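Local coordinates for uncharacterized protein (Bacteroides vulgatus, PDB 4QB7) that probably forms part of the tip of fimbriae, the cell-surface filaments that mediate adhesion and biofilm formation, at residues T201-A206 with W215-P220. Residues are numbered along the deposited sequence; the frame is centred on the assembly and turned at random.
With SO4 (sulfate ion), chain Q.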
loop_
_atom_site.group_PDB
_atom_site.type_symbol
_atom_site.label_atom_id
_atom_site.label_comp_id
_atom_site.label_asym_id
_atom_site.label_seq_id
_atom_site.Cartn_x
_atom_site.Cartn_y
_atom_site.Cartn_z
ATOM N N THR A 201 -13.527 8.090 7.928
ATOM C CA THR A 201 -13.368 7.619 6.548
ATOM C C THR A 201 -12.193 6.658 6.345
ATOM O O THR A 201 -12.389 5.602 5.761
ATOM C CB THR A 201 -13.211 8.848 5.611
ATOM O OG1 THR A 201 -14.316 9.733 5.802
ATOM C CG2 THR A 201 -13.107 8.475 4.143
ATOM N N LEU A 202 -10.985 7.053 6.755
ATOM C CA LEU A 202 -9.735 6.331 6.546
ATOM C C LEU A 202 -9.305 5.557 7.786
ATOM O O LEU A 202 -8.977 6.164 8.806
ATOM C CB LEU A 202 -8.623 7.320 6.118
ATOM C CG LEU A 202 -7.327 6.725 5.573
ATOM C CD1 LEU A 202 -7.569 5.950 4.286
ATOM C CD2 LEU A 202 -6.295 7.792 5.338
ATOM N N TYR A 203 -9.253 4.217 7.673
ATOM C CA TYR A 203 -8.827 3.365 8.776
ATOM C C TYR A 203 -7.335 3.449 8.984
ATOM O O TYR A 203 -6.575 3.482 8.001
ATOM C CB TYR A 203 -9.171 1.874 8.509
ATOM C CG TYR A 203 -10.635 1.510 8.420
ATOM C CD1 TYR A 203 -11.569 2.088 9.271
ATOM C CD2 TYR A 203 -11.075 0.515 7.549
ATOM C CE1 TYR A 203 -12.916 1.748 9.204
ATOM C CE2 TYR A 203 -12.428 0.173 7.465
ATOM C CZ TYR A 203 -13.342 0.795 8.297
ATOM O OH TYR A 203 -14.679 0.491 8.241
ATOM N N ASN A 204 -6.900 3.391 10.254
ATOM C CA ASN A 204 -5.475 3.286 10.535
ATOM C C ASN A 204 -5.204 1.853 10.980
ATOM O O ASN A 204 -4.076 1.391 10.913
ATOM C CB ASN A 204 -4.994 4.317 11.548
ATOM C CG ASN A 204 -5.462 4.064 12.935
ATOM O OD1 ASN A 204 -6.630 3.792 13.177
ATOM N ND2 ASN A 204 -4.532 4.060 13.858
ATOM N N LYS A 205 -6.265 1.143 11.404
ATOM C CA LYS A 205 -6.226 -0.247 11.845
ATOM C C LYS A 205 -7.480 -0.936 11.309
ATOM O O LYS A 205 -8.556 -0.351 11.397
ATOM C CB LYS A 205 -6.121 -0.317 13.381
ATOM C CG LYS A 205 -5.478 -1.606 13.874
ATOM C CD LYS A 205 -5.535 -1.754 15.397
ATOM C CE LYS A 205 -4.682 -2.895 15.904
ATOM N NZ LYS A 205 -4.636 -2.914 17.388
ATOM N N ALA A 206 -7.350 -2.134 10.691
ATOM C CA ALA A 206 -8.502 -2.839 10.101
ATOM C C ALA A 206 -8.253 -4.358 9.931
ATOM O O ALA A 206 -7.106 -4.822 10.032
ATOM C CB ALA A 206 -8.864 -2.215 8.754
ATOM N N TRP A 215 -11.478 -5.932 3.228
ATOM C CA TRP A 215 -11.206 -5.252 4.483
ATOM C C TRP A 215 -12.505 -4.883 5.184
ATOM O O TRP A 215 -13.486 -4.472 4.546
ATOM C CB TRP A 215 -10.424 -3.957 4.218
ATOM C CG TRP A 215 -9.005 -4.156 3.810
ATOM C CD1 TRP A 215 -8.510 -4.149 2.543
ATOM C CD2 TRP A 215 -7.882 -4.366 4.682
ATOM N NE1 TRP A 215 -7.142 -4.307 2.570
ATOM C CE2 TRP A 215 -6.734 -4.456 3.870
ATOM C CE3 TRP A 215 -7.734 -4.463 6.075
ATOM C CZ2 TRP A 215 -5.455 -4.619 4.404
ATOM C CZ3 TRP A 215 -6.464 -4.635 6.603
ATOM C CH2 TRP A 215 -5.346 -4.720 5.773
ATOM N N GLU A 216 -12.488 -4.972 6.504
ATOM C CA GLU A 216 -13.589 -4.537 7.347
ATOM C C GLU A 216 -12.996 -3.810 8.581
ATOM O O GLU A 216 -11.791 -3.886 8.810
ATOM C CB GLU A 216 -14.518 -5.696 7.704
ATOM C CG GLU A 216 -13.849 -6.839 8.434
ATOM C CD GLU A 216 -14.818 -7.781 9.116
ATOM O OE1 GLU A 216 -15.843 -8.126 8.487
ATOM O OE2 GLU A 216 -14.564 -8.160 10.283
ATOM N N ALA A 217 -13.821 -3.069 9.335
ATOM C CA ALA A 217 -13.365 -2.333 10.518
ATOM C C ALA A 217 -12.973 -3.275 11.633
ATOM O O ALA A 217 -13.455 -4.413 11.671
ATOM C CB ALA A 217 -14.461 -1.407 11.010
ATOM N N ILE A 218 -12.144 -2.788 12.581
ATOM C CA ILE A 218 -11.823 -3.589 13.761
ATOM C C ILE A 218 -13.075 -3.567 14.689
ATOM O O ILE A 218 -13.911 -2.669 14.587
ATOM C CB ILE A 218 -10.493 -3.223 14.487
ATOM C CG1 ILE A 218 -10.420 -1.776 14.925
ATOM C CG2 ILE A 218 -9.287 -3.622 13.673
ATOM C CD1 ILE A 218 -9.690 -1.601 16.231
ATOM N N SER A 219 -13.245 -4.612 15.492
ATOM C CA SER A 219 -14.384 -4.766 16.401
ATOM C C SER A 219 -13.960 -4.633 17.873
ATOM O O SER A 219 -12.851 -5.046 18.230
ATOM C CB SER A 219 -15.064 -6.112 16.178
ATOM O OG SER A 219 -16.028 -6.014 15.143
ATOM N N PRO A 220 -14.810 -4.058 18.751
ATOM C CA PRO A 220 -16.172 -3.545 18.500
ATOM C C PRO A 220 -16.215 -2.142 17.891
ATOM O O PRO A 220 -17.261 -1.757 17.363
ATOM C CB PRO A 220 -16.793 -3.538 19.901
ATOM C CG PRO A 220 -15.635 -3.255 20.816
ATOM C CD PRO A 220 -14.444 -3.942 20.181
HETATM S S SO4 Q . -16.878 -2.232 7.286
HETATM O O1 SO4 Q . -17.813 -1.222 6.763
HETATM O O2 SO4 Q . -17.134 -2.491 8.711
HETATM O O3 SO4 Q . -17.043 -3.475 6.524
HETATM O O4 SO4 Q . -15.519 -1.737 7.099
HETATM O O HOH W 1 -11.143 0.049 11.824
#
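Tyr203 lays the phenol end of its ring beside the methyl of Ala217, with CZ 3.7 Å from Ala217 CB. Tyr203 CG lies beside the backbone N, anti to the carbonyl carbon (chi1 -65°). Its hydroxyl donates to O4 of a sulfate, 2.6 Å from Tyr203 OH, an oxygen lying close to the ring plane; Ala217 N gives the same ion two weak bonds. A water over one ring face, offset toward the rim, joins the backbones, donating to Lys205 O at 2.7 Å and accepting from Ile218 N. An alanine in place of Tyr203 loses the hydroxyl bond, would probably leave the sulfate just the weak Ala217 N bonds from these segments, and would open a gap beside the Ala217 methyl. Farther along, Ala206 CB lies 3.4 Å from Glu216 O and also touches Trp215 CE3, while Ala206 O meets the indole edge at CZ3. Trp215 NE1 hydrogen-bonds Val167 O, and Tyr208 packs edge-to-face with the indole. Ile218 sets CG2 3.7 Å from Ala206 CA, and its side chain also touches Thr125 and Ser223 of neighbouring strands. As a worked example of the open end of a beta hairpin, strands 203-209 and 214-217 are joined here by small apolar contacts and one water; the sulfate, probably from the crystallisation liquor, shows that the tyrosine hydroxyl and Ala217 amide can take up an anion, which need not have a biological role.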